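Local coordinates for protein enoyl-CoA hydratase/isomerase (Shewanella pealeana, PDB 4KPK) that belongs to the enoyl-CoA hydratase/isomerase (crotonase-like) family and probably acts as an isomerase on acyl-CoA substrates, at residues L87-N92 with T137-Q142; F167-V172 with R196-A201; Q36-L41 with I68-Q73. All coordinates share one frame; numbering follows the deposited sequence.

Interaction 1. Residues L87-N92 with T137-Q142; sequences LLLKAN and TITLVQ
Leu-89 holds the middle of this join: its N-H reaches Ile-138 O at 2.8 Å, and its own O takes the N-H of Leu-140 at 2.9 Å with the bond nearly straight (168° at the hydrogen). One step back, Ile-138 N donates to Leu-87 O. These are neighbouring parallel strands in the central sheet of the crotonase-like fold, running 14° apart, and the chain between them makes a crossover through helices. The pattern changes at the C-terminal end. Ala-91 N lies too far from Leu-140 O for a direct bond and gives its hydrogen instead to a water at 3.0 Å, which sits 2.6 Å from Leu-140 O and 2.8 Å from Gln-142 OE1, so the water extends the pairing where the strands part.

On the face of Leu-88 and Ile-138, the end of Leu-140 touches two residues of the other strand: its CD1 meets Leu-88 CD2 at 3.8 Å and Lys-90 CG at 3.7 Å. Lys-90 and Leu-140 lie side by side, while the lysine NZ goes on to Gln-51 of the next strand. Helix 222-235 covers this face, with Ile-230 on Leu-88 and Ala-226 on Leu-140. On the other face, Thr-139 sets OG1 beside the Leu-89 side chain, and that hydroxyl is hydrogen-bonded with Ser-156 OG, which probably steadies its rotation.

In Gln-142, CG sits between the backbone N and the carbonyl carbon (chi1 84°) and the chain bends at chi2. Together these lay the amide beside the methyl of Ala-91 and let NE2 donate to Gly-93 O, with Gln-142 NE2 3.7 Å from Ala-91 CB.

Interaction 2. Residues F167-V172 with R196-A201; sequences FCLSEV and RYMLTA
Cys-168 makes the first touch, its SG resting 3.5 Å from Ala-201 O, just where helix 191-200 gives out; Phe-167 before it pairs through its backbone with Phe-204, in the short strand that follows the helix. SG lies opposite the backbone N, on the side of its own carbonyl carbon (chi1 -163°), and there comes up to Ala-201 O.

Leu-169 does most of the joining. Its N-H is taken by a water at 2.8 Å, and this water donates to Tyr-197 O, a carbonyl in the last turn of the helix. The side chain goes to the helix flank: CD1 meets Tyr-197 CB at 3.9 Å, the two side chains crossing at about a right angle, and also reaches CG of the selenomethionine Met-198. Leu-169 O faces Ala-201, whose CA is 3.3 Å away in a CH···O contact, and a second water donates to Leu-169 O at 2.7 Å. That water also donates to Met-198 O and accepts from Val-172 N, so three backbone groups grip one solvent molecule.

At Ser-170 the main chain itself packs on the helix end, with CA against the methyl of Ala-201. Val-172 then closes the contact: its CG2 lies 3.6 Å from Met-198 O and also touches Leu-199 O and Ala-201 CB. Ala-201 is the first residue past the helix, with phi turned positive (56°), and presents its CA and CB to the loop.

A second subunit borders the contact: ND2 of its Asn-236 hydrogen-bonds to Leu-199 O and Thr-200 O, and its Val-244 packs on Val-172. In this crotonase-like fold, assembled as three chains, the weakly bonded strand 167-168 and the loop after it thus join a helix end beside a neighbouring subunit.

Interaction 3. Residues Q36-L41 with I68-Q73; sequences QQLHYL and ISEMIQ. With EDO (1,2-ethanediol), chain B.
The carboxylate of Glu-70 takes two successive backbone N-H groups, one on each oxygen. His-39 N points at OE2 over 2.8 Å in an almost straight bond (175°), and Tyr-40 N meets OE1, also at 2.8 Å, through the syn lone pair. The His-39 bond comes from the syn side too, but 18° out of the carboxylate plane. In this crotonase-like fold the grip fixes the turn between N-terminal helix 30-37 and the edge strand 41-46 to helix 65-80. Glu-70 is buried, and the two N-H dipoles would probably help stabilise a negative charge there.

The glutamate chain is extended beyond CG, which carries the carboxylate up to the turn. His-39 adds the edge of its ring: CD2 is 3.0 Å from Glu-70 OE2, with the ring and carboxylate planes only 11° apart. Tyr-40 stands differently, its CB near OE1 and its ring turned well away from the carboxylate plane. The tyrosine is held from further out, by a hydrogen bond from its OH to Asp-64 and by a cation-pi contact with Arg-56.

Leucines flank the glutamate stem. Leu-38 slides past it in the opposite direction, CD2 lying 3.9 Å from Glu-70 CG. A 1,2-ethanediol, probably from the crystallisation liquor, is modelled beside Leu-38 O and Leu-41 O; its position is doubtful because those approaches are too short.

Deeper in, Leu-41 leans on the helix backbone and on the selenomethionine Met-71, which in turn packs on Met-52 and Leu-54 of strand 49-54. The leucine and Met-71 side chains cross at about a right angle, and Leu-41 CD1 stops 3.4 Å from Glu-70 C and 3.7 Å from Met-71 CG.

From the N terminus, interaction 3 closes first: the chain leaves helix 30-37, runs through the hairpin strands 41-46 and 49-54, and returns along helix 65-80 to the turn it started from. Strand 86-91 follows that helix, and interaction 1 closes the next loop, a largely helical excursion ending at strand 137-141. Interaction 2 comes last, bringing helix 191-200 back to residues 167-172. The three loops lie in series, with none nested or crossed. Interaction 1 joins two inner strands of the sheet, and interaction 3, its centre about 15 Å away, ties the N-terminal turn to helix 65-80; interaction 2, centred about 23 Å from interaction 1, lies toward a neighbouring subunit.

Interaction 1. Residues L87-N92 with T137-Q142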
loop_
_atom_site.group_PDB
_atom_site.type_symbol
_atom_site.label_atom_id
_atom_site.label_comp_id
_atom_site.label_asym_id
_atom_site.label_seq_id
_atom_site.Cartn_x
_atom_site.Cartn_y
_atom_site.Cartn_z
ATOM N N LEU A 87 -14.709 -17.030 13.143
ATOM C CA LEU A 87 -14.781 -16.273 14.390
ATOM C C LEU A 87 -15.292 -14.883 14.063
ATOM O O LEU A 87 -14.678 -14.155 13.283
ATOM C CB LEU A 87 -13.412 -16.102 15.067
ATOM C CG LEU A 87 -13.513 -15.201 16.313
ATOM C CD1 LEU A 87 -14.410 -15.797 17.409
ATOM C CD2 LEU A 87 -12.177 -14.805 16.855
ATOM N N LEU A 88 -16.407 -14.531 14.686
ATOM C CA LEU A 88 -17.034 -13.242 14.561
ATOM C C LEU A 88 -16.762 -12.452 15.862
ATOM O O LEU A 88 -17.030 -12.945 16.969
ATOM C CB LEU A 88 -18.542 -13.490 14.327
ATOM C CG LEU A 88 -19.331 -12.377 13.669
ATOM C CD1 LEU A 88 -20.806 -12.742 13.456
ATOM C CD2 LEU A 88 -19.248 -11.169 14.560
ATOM N N LEU A 89 -16.202 -11.244 15.738
ATOM C CA LEU A 89 -16.066 -10.309 16.868
ATOM C C LEU A 89 -17.086 -9.169 16.779
ATOM O O LEU A 89 -17.187 -8.514 15.735
ATOM C CB LEU A 89 -14.710 -9.630 16.944
ATOM C CG LEU A 89 -13.424 -10.406 17.171
ATOM C CD1 LEU A 89 -13.138 -11.317 15.954
ATOM C CD2 LEU A 89 -12.287 -9.405 17.407
ATOM N N LYS A 90 -17.757 -8.895 17.897
ATOM C CA LYS A 90 -18.870 -7.915 17.996
ATOM C C LYS A 90 -18.792 -7.348 19.397
ATOM O O LYS A 90 -18.014 -7.850 20.230
ATOM C CB LYS A 90 -20.211 -8.584 17.991
ATOM C CG LYS A 90 -20.598 -9.319 16.786
ATOM C CD LYS A 90 -21.543 -10.478 17.128
ATOM C CE LYS A 90 -22.670 -10.097 18.050
ATOM N NZ LYS A 90 -23.827 -11.039 17.873
ATOM N N ALA A 91 -19.667 -6.418 19.698
ATOM C CA ALA A 91 -19.737 -5.773 21.025
ATOM C C ALA A 91 -21.189 -5.355 21.327
ATOM O O ALA A 91 -21.923 -4.992 20.401
ATOM C CB ALA A 91 -18.877 -4.545 21.019
ATOM N N ASN A 92 -21.580 -5.404 22.602
ATOM C CA ASN A 92 -22.866 -4.934 23.041
ATOM C C ASN A 92 -22.782 -3.460 23.373
ATOM O O ASN A 92 -21.696 -2.918 23.651
ATOM C CB ASN A 92 -23.414 -5.726 24.233
ATOM C CG ASN A 92 -23.545 -7.208 23.922
ATOM O OD1 ASN A 92 -23.825 -7.607 22.787
ATOM N ND2 ASN A 92 -23.256 -8.037 24.907
ATOM N N THR A 137 -11.783 -14.291 10.262
ATOM C CA THR A 137 -12.322 -13.437 11.312
ATOM C C THR A 137 -13.093 -12.260 10.668
ATOM O O THR A 137 -12.638 -11.691 9.722
ATOM C CB THR A 137 -11.204 -12.903 12.189
ATOM O OG1 THR A 137 -10.231 -12.215 11.367
ATOM C CG2 THR A 137 -10.496 -14.057 12.893
ATOM N N ILE A 138 -14.240 -11.917 11.232
ATOM C CA ILE A 138 -15.118 -10.797 10.801
ATOM C C ILE A 138 -15.318 -9.977 12.057
ATOM O O ILE A 138 -15.768 -10.519 13.053
ATOM C CB ILE A 138 -16.513 -11.307 10.324
ATOM C CG1 ILE A 138 -16.294 -12.307 9.193
ATOM C CG2 ILE A 138 -17.415 -10.145 9.790
ATOM C CD1 ILE A 138 -17.478 -13.052 8.751
ATOM N N THR A 139 -14.963 -8.693 12.015
ATOM C CA THR A 139 -15.306 -7.738 13.073
ATOM C C THR A 139 -16.449 -6.733 12.658
ATOM O O THR A 139 -16.399 -6.110 11.607
ATOM C CB THR A 139 -14.026 -7.022 13.550
ATOM O OG1 THR A 139 -13.127 -8.030 14.048
ATOM C CG2 THR A 139 -14.271 -6.004 14.676
ATOM N N LEU A 140 -17.462 -6.608 13.527
ATOM C CA LEU A 140 -18.632 -5.732 13.358
ATOM C C LEU A 140 -18.590 -4.553 14.345
ATOM O O LEU A 140 -18.693 -4.731 15.538
ATOM C CB LEU A 140 -19.902 -6.522 13.611
ATOM C CG LEU A 140 -20.138 -7.863 12.908
ATOM C CD1 LEU A 140 -21.523 -8.424 13.265
ATOM C CD2 LEU A 140 -19.983 -7.646 11.413
ATOM N N VAL A 141 -18.404 -3.348 13.851
ATOM C CA VAL A 141 -18.054 -2.218 14.696
ATOM C C VAL A 141 -19.178 -1.156 14.689
ATOM O O VAL A 141 -19.458 -0.628 13.645
ATOM C CB VAL A 141 -16.768 -1.522 14.209
ATOM C CG1 VAL A 141 -16.420 -0.344 15.102
ATOM C CG2 VAL A 141 -15.586 -2.500 14.118
ATOM N N GLN A 142 -19.845 -0.959 15.826
ATOM C CA GLN A 142 -20.868 0.094 16.029
ATOM C C GLN A 142 -20.232 1.225 16.843
ATOM O O GLN A 142 -19.333 0.974 17.701
ATOM C CB GLN A 142 -22.137 -0.486 16.726
ATOM C CG GLN A 142 -22.138 -0.608 18.254
ATOM C CD GLN A 142 -21.215 -1.727 18.832
ATOM O OE1 GLN A 142 -20.373 -2.297 18.144
ATOM N NE2 GLN A 142 -21.363 -1.995 20.116
HETATM O O HOH W 1 -20.609 -4.900 17.281
#

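Interaction 2. Residues F167-V172 with R196-A201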
loop_
_atom_site.group_PDB
_atom_site.type_symbol
_atom_site.label_atom_id
_atom_site.label_comp_id
_atom_site.label_asym_id
_atom_site.label_seq_id
_atom_site.Cartn_x
_atom_site.Cartn_y
_atom_site.Cartn_z
ATOM N N PHE A 167 -13.340 6.827 14.837
ATOM C CA PHE A 167 -11.948 6.347 15.012
ATOM C C PHE A 167 -11.012 7.497 15.332
ATOM O O PHE A 167 -11.251 8.636 14.926
ATOM C CB PHE A 167 -11.452 5.605 13.753
ATOM C CG PHE A 167 -12.417 4.594 13.268
ATOM C CD1 PHE A 167 -12.373 3.293 13.724
ATOM C CD2 PHE A 167 -13.439 4.981 12.393
ATOM C CE1 PHE A 167 -13.326 2.379 13.285
ATOM C CE2 PHE A 167 -14.354 4.092 11.954
ATOM C CZ PHE A 167 -14.332 2.792 12.415
ATOM N N CYS A 168 -9.923 7.171 16.011
ATOM C CA CYS A 168 -9.050 8.172 16.590
ATOM C C CYS A 168 -7.790 7.437 17.041
ATOM O O CYS A 168 -7.881 6.467 17.802
ATOM C CB CYS A 168 -9.749 8.798 17.825
ATOM S SG CYS A 168 -9.077 10.340 18.415
ATOM N N LEU A 169 -6.625 7.891 16.605
ATOM C CA LEU A 169 -5.334 7.447 17.221
ATOM C C LEU A 169 -4.772 8.547 18.155
ATOM O O LEU A 169 -3.981 9.406 17.730
ATOM C CB LEU A 169 -4.332 7.133 16.125
ATOM C CG LEU A 169 -4.705 5.953 15.238
ATOM C CD1 LEU A 169 -4.619 6.295 13.751
ATOM C CD2 LEU A 169 -3.828 4.748 15.653
ATOM N N SER A 170 -5.167 8.479 19.425
ATOM C CA SER A 170 -5.062 9.582 20.405
ATOM C C SER A 170 -3.774 9.646 21.240
ATOM O O SER A 170 -3.605 10.594 22.022
ATOM C CB SER A 170 -6.174 9.416 21.469
ATOM O OG SER A 170 -7.419 9.220 20.884
ATOM N N GLU A 171 -2.940 8.611 21.156
ATOM C CA GLU A 171 -1.844 8.448 22.101
ATOM C C GLU A 171 -0.958 9.660 22.248
ATOM O O GLU A 171 -0.603 9.989 23.375
ATOM C CB GLU A 171 -0.960 7.281 21.696
ATOM C CG GLU A 171 -1.467 5.937 22.174
ATOM C CD GLU A 171 -2.710 5.458 21.454
ATOM O OE1 GLU A 171 -3.101 6.024 20.388
ATOM O OE2 GLU A 171 -3.247 4.466 21.971
ATOM N N VAL A 172 -0.603 10.334 21.134
ATOM C CA VAL A 172 0.299 11.489 21.222
ATOM C C VAL A 172 -0.332 12.659 21.977
ATOM O O VAL A 172 0.401 13.553 22.379
ATOM C CB VAL A 172 0.895 11.986 19.867
ATOM C CG1 VAL A 172 1.701 10.883 19.215
ATOM C CG2 VAL A 172 -0.166 12.558 18.898
ATOM N N ARG A 196 -0.243 10.836 8.872
ATOM C CA ARG A 196 -1.144 11.959 9.202
ATOM C C ARG A 196 -1.844 11.678 10.532
ATOM O O ARG A 196 -1.624 12.360 11.558
ATOM C CB ARG A 196 -2.124 12.165 8.099
ATOM C CG ARG A 196 -3.238 13.139 8.473
ATOM C CD ARG A 196 -4.397 13.086 7.479
ATOM N NE ARG A 196 -5.508 13.931 7.974
ATOM C CZ ARG A 196 -6.585 14.239 7.252
ATOM N NH1 ARG A 196 -6.696 13.815 6.015
ATOM N NH2 ARG A 196 -7.534 15.014 7.758
ATOM N N TYR A 197 -2.641 10.634 10.553
ATOM C CA TYR A 197 -3.542 10.409 11.662
ATOM C C TYR A 197 -2.875 10.111 12.985
ATOM O O TYR A 197 -3.387 10.536 14.026
ATOM C CB TYR A 197 -4.542 9.328 11.288
ATOM C CG TYR A 197 -5.564 9.828 10.313
ATOM C CD1 TYR A 197 -5.460 9.527 8.985
ATOM C CD2 TYR A 197 -6.633 10.655 10.730
ATOM C CE1 TYR A 197 -6.397 9.992 8.057
ATOM C CE2 TYR A 197 -7.585 11.147 9.785
ATOM C CZ TYR A 197 -7.430 10.800 8.458
ATOM O OH TYR A 197 -8.264 11.219 7.477
HETATM N N MSE A 198 -1.748 9.390 12.966
HETATM C CA MSE A 198 -0.961 9.191 14.206
HETATM C C MSE A 198 -0.306 10.422 14.734
HETATM O O MSE A 198 -0.093 10.499 15.936
HETATM C CB MSE A 198 0.067 8.080 14.104
HETATM C CG MSE A 198 -0.626 6.743 13.975
HETATM SE SE MSE A 198 0.714 5.273 13.790
HETATM C CE MSE A 198 1.910 5.557 15.305
ATOM N N LEU A 199 0.016 11.393 13.875
ATOM C CA LEU A 199 0.552 12.643 14.327
ATOM C C LEU A 199 -0.487 13.673 14.718
ATOM O O LEU A 199 -0.256 14.441 15.679
ATOM C CB LEU A 199 1.467 13.236 13.282
ATOM C CG LEU A 199 2.825 12.524 13.067
ATOM C CD1 LEU A 199 3.549 13.227 11.922
ATOM C CD2 LEU A 199 3.649 12.483 14.351
ATOM N N THR A 200 -1.637 13.729 14.007
ATOM C CA THR A 200 -2.679 14.737 14.364
ATOM C C THR A 200 -3.511 14.335 15.540
ATOM O O THR A 200 -4.002 15.196 16.288
ATOM C CB THR A 200 -3.643 15.026 13.183
ATOM O OG1 THR A 200 -4.268 13.807 12.728
ATOM C CG2 THR A 200 -2.835 15.616 12.070
ATOM N N ALA A 201 -3.658 13.026 15.705
ATOM C CA ALA A 201 -4.624 12.412 16.609
ATOM C C ALA A 201 -6.117 12.880 16.328
ATOM O O ALA A 201 -6.970 12.936 17.228
ATOM C CB ALA A 201 -4.214 12.661 18.050
HETATM O O HOH W 2 -6.204 9.715 14.579
HETATM O O HOH W 3 -1.380 9.246 18.212
#

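Interaction 3. Residues Q36-L41 with I68-Q73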
loop_
_atom_site.group_PDB
_atom_site.type_symbol
_atom_site.label_atom_id
_atom_site.label_comp_id
_atom_site.label_asym_id
_atom_site.label_seq_id
_atom_site.Cartn_x
_atom_site.Cartn_y
_atom_site.Cartn_z
ATOM N N GLN A 36 -19.946 -18.155 30.823
ATOM C CA GLN A 36 -20.361 -17.839 32.201
ATOM C C GLN A 36 -19.243 -17.256 33.096
ATOM O O GLN A 36 -19.512 -16.340 33.851
ATOM C CB GLN A 36 -20.974 -19.080 32.887
ATOM C CG GLN A 36 -22.101 -19.756 32.092
ATOM C CD GLN A 36 -22.673 -20.975 32.811
ATOM O OE1 GLN A 36 -23.192 -20.834 33.921
ATOM N NE2 GLN A 36 -22.579 -22.172 32.202
ATOM N N GLN A 37 -18.015 -17.801 33.005
ATOM C CA GLN A 37 -16.903 -17.393 33.804
ATOM C C GLN A 37 -16.239 -16.080 33.403
ATOM O O GLN A 37 -15.799 -15.347 34.265
ATOM C CB GLN A 37 -15.857 -18.503 33.801
ATOM C CG GLN A 37 -16.423 -19.698 34.562
ATOM C CD GLN A 37 -15.768 -20.997 34.224
ATOM O OE1 GLN A 37 -15.095 -21.134 33.208
ATOM N NE2 GLN A 37 -15.966 -21.966 35.077
ATOM N N LEU A 38 -16.212 -15.739 32.117
ATOM C CA LEU A 38 -15.676 -14.421 31.684
ATOM C C LEU A 38 -16.472 -13.235 32.233
ATOM O O LEU A 38 -17.699 -13.233 32.165
ATOM C CB LEU A 38 -15.680 -14.309 30.145
ATOM C CG LEU A 38 -14.863 -15.417 29.480
ATOM C CD1 LEU A 38 -15.003 -15.492 27.957
ATOM C CD2 LEU A 38 -13.411 -15.276 29.920
ATOM N N HIS A 39 -15.745 -12.203 32.685
ATOM C CA HIS A 39 -16.321 -11.036 33.346
ATOM C C HIS A 39 -16.815 -10.028 32.315
ATOM O O HIS A 39 -17.845 -9.418 32.521
ATOM C CB HIS A 39 -15.270 -10.336 34.254
ATOM C CG HIS A 39 -14.635 -11.238 35.289
ATOM N ND1 HIS A 39 -15.257 -11.562 36.477
ATOM C CD2 HIS A 39 -13.435 -11.884 35.308
ATOM C CE1 HIS A 39 -14.471 -12.366 37.182
ATOM N NE2 HIS A 39 -13.365 -12.587 36.491
ATOM N N TYR A 40 -16.026 -9.849 31.252
ATOM C CA TYR A 40 -16.152 -8.791 30.283
ATOM C C TYR A 40 -16.569 -9.206 28.905
ATOM O O TYR A 40 -16.997 -8.347 28.074
ATOM C CB TYR A 40 -14.831 -8.081 30.124
ATOM C CG TYR A 40 -14.333 -7.329 31.323
ATOM C CD1 TYR A 40 -15.133 -7.058 32.440
ATOM C CD2 TYR A 40 -13.075 -6.815 31.306
ATOM C CE1 TYR A 40 -14.640 -6.326 33.513
ATOM C CE2 TYR A 40 -12.599 -6.079 32.352
ATOM C CZ TYR A 40 -13.364 -5.840 33.442
ATOM O OH TYR A 40 -12.790 -5.094 34.435
ATOM N N LEU A 41 -16.498 -10.500 28.646
ATOM C CA LEU A 41 -16.854 -11.033 27.334
ATOM C C LEU A 41 -18.007 -12.030 27.459
ATOM O O LEU A 41 -18.193 -12.616 28.516
ATOM C CB LEU A 41 -15.647 -11.763 26.724
ATOM C CG LEU A 41 -14.385 -10.949 26.484
ATOM C CD1 LEU A 41 -13.201 -11.832 26.036
ATOM C CD2 LEU A 41 -14.702 -9.876 25.456
ATOM N N ILE A 68 -8.135 -7.688 28.072
ATOM C CA ILE A 68 -7.025 -8.168 27.231
ATOM C C ILE A 68 -6.903 -9.668 27.450
ATOM O O ILE A 68 -6.934 -10.440 26.499
ATOM C CB ILE A 68 -5.662 -7.492 27.571
ATOM C CG1 ILE A 68 -5.665 -5.972 27.303
ATOM C CG2 ILE A 68 -4.511 -8.143 26.848
ATOM C CD1 ILE A 68 -6.371 -5.585 26.052
ATOM N N SER A 69 -6.860 -10.078 28.713
ATOM C CA SER A 69 -6.588 -11.481 29.024
ATOM C C SER A 69 -7.744 -12.385 28.657
ATOM O O SER A 69 -7.574 -13.506 28.114
ATOM C CB SER A 69 -6.206 -11.652 30.503
ATOM O OG SER A 69 -6.617 -12.925 30.961
ATOM N N GLU A 70 -8.955 -11.896 28.917
ATOM C CA GLU A 70 -10.128 -12.654 28.522
ATOM C C GLU A 70 -10.165 -12.869 27.010
ATOM O O GLU A 70 -10.537 -13.922 26.534
ATOM C CB GLU A 70 -11.383 -11.957 29.052
ATOM C CG GLU A 70 -11.452 -12.014 30.572
ATOM C CD GLU A 70 -12.816 -11.769 31.148
ATOM O OE1 GLU A 70 -13.705 -11.196 30.473
ATOM O OE2 GLU A 70 -12.997 -12.125 32.315
HETATM N N MSE A 71 -9.745 -11.880 26.243
HETATM C CA MSE A 71 -9.772 -11.988 24.772
HETATM C C MSE A 71 -8.792 -13.022 24.307
HETATM O O MSE A 71 -9.119 -13.812 23.424
HETATM C CB MSE A 71 -9.496 -10.609 24.180
HETATM C CG MSE A 71 -10.818 -9.821 24.072
HETATM SE SE MSE A 71 -10.466 -8.042 23.299
HETATM C CE MSE A 71 -12.216 -7.136 23.489
ATOM N N ILE A 72 -7.588 -13.035 24.909
ATOM C CA ILE A 72 -6.615 -14.143 24.682
ATOM C C ILE A 72 -7.217 -15.520 24.940
ATOM O O ILE A 72 -7.123 -16.412 24.105
ATOM C CB ILE A 72 -5.311 -13.919 25.495
ATOM C CG1 ILE A 72 -4.630 -12.616 25.016
ATOM C CG2 ILE A 72 -4.340 -15.122 25.412
ATOM C CD1 ILE A 72 -3.541 -12.094 25.915
ATOM N N GLN A 73 -7.868 -15.697 26.084
ATOM C CA GLN A 73 -8.477 -16.961 26.415
ATOM C C GLN A 73 -9.544 -17.420 25.402
ATOM O O GLN A 73 -9.589 -18.602 25.051
ATOM C CB GLN A 73 -9.152 -16.875 27.786
ATOM C CG GLN A 73 -8.221 -16.866 28.975
ATOM C CD GLN A 73 -8.988 -16.706 30.267
ATOM O OE1 GLN A 73 -9.901 -17.490 30.561
ATOM N NE2 GLN A 73 -8.652 -15.669 31.036
HETATM C C1 EDO B . -20.303 -12.700 30.463
HETATM O O1 EDO B . -19.123 -13.502 30.430
HETATM C C2 EDO B . -21.049 -13.114 29.206
HETATM O O2 EDO B . -22.435 -13.265 29.458
#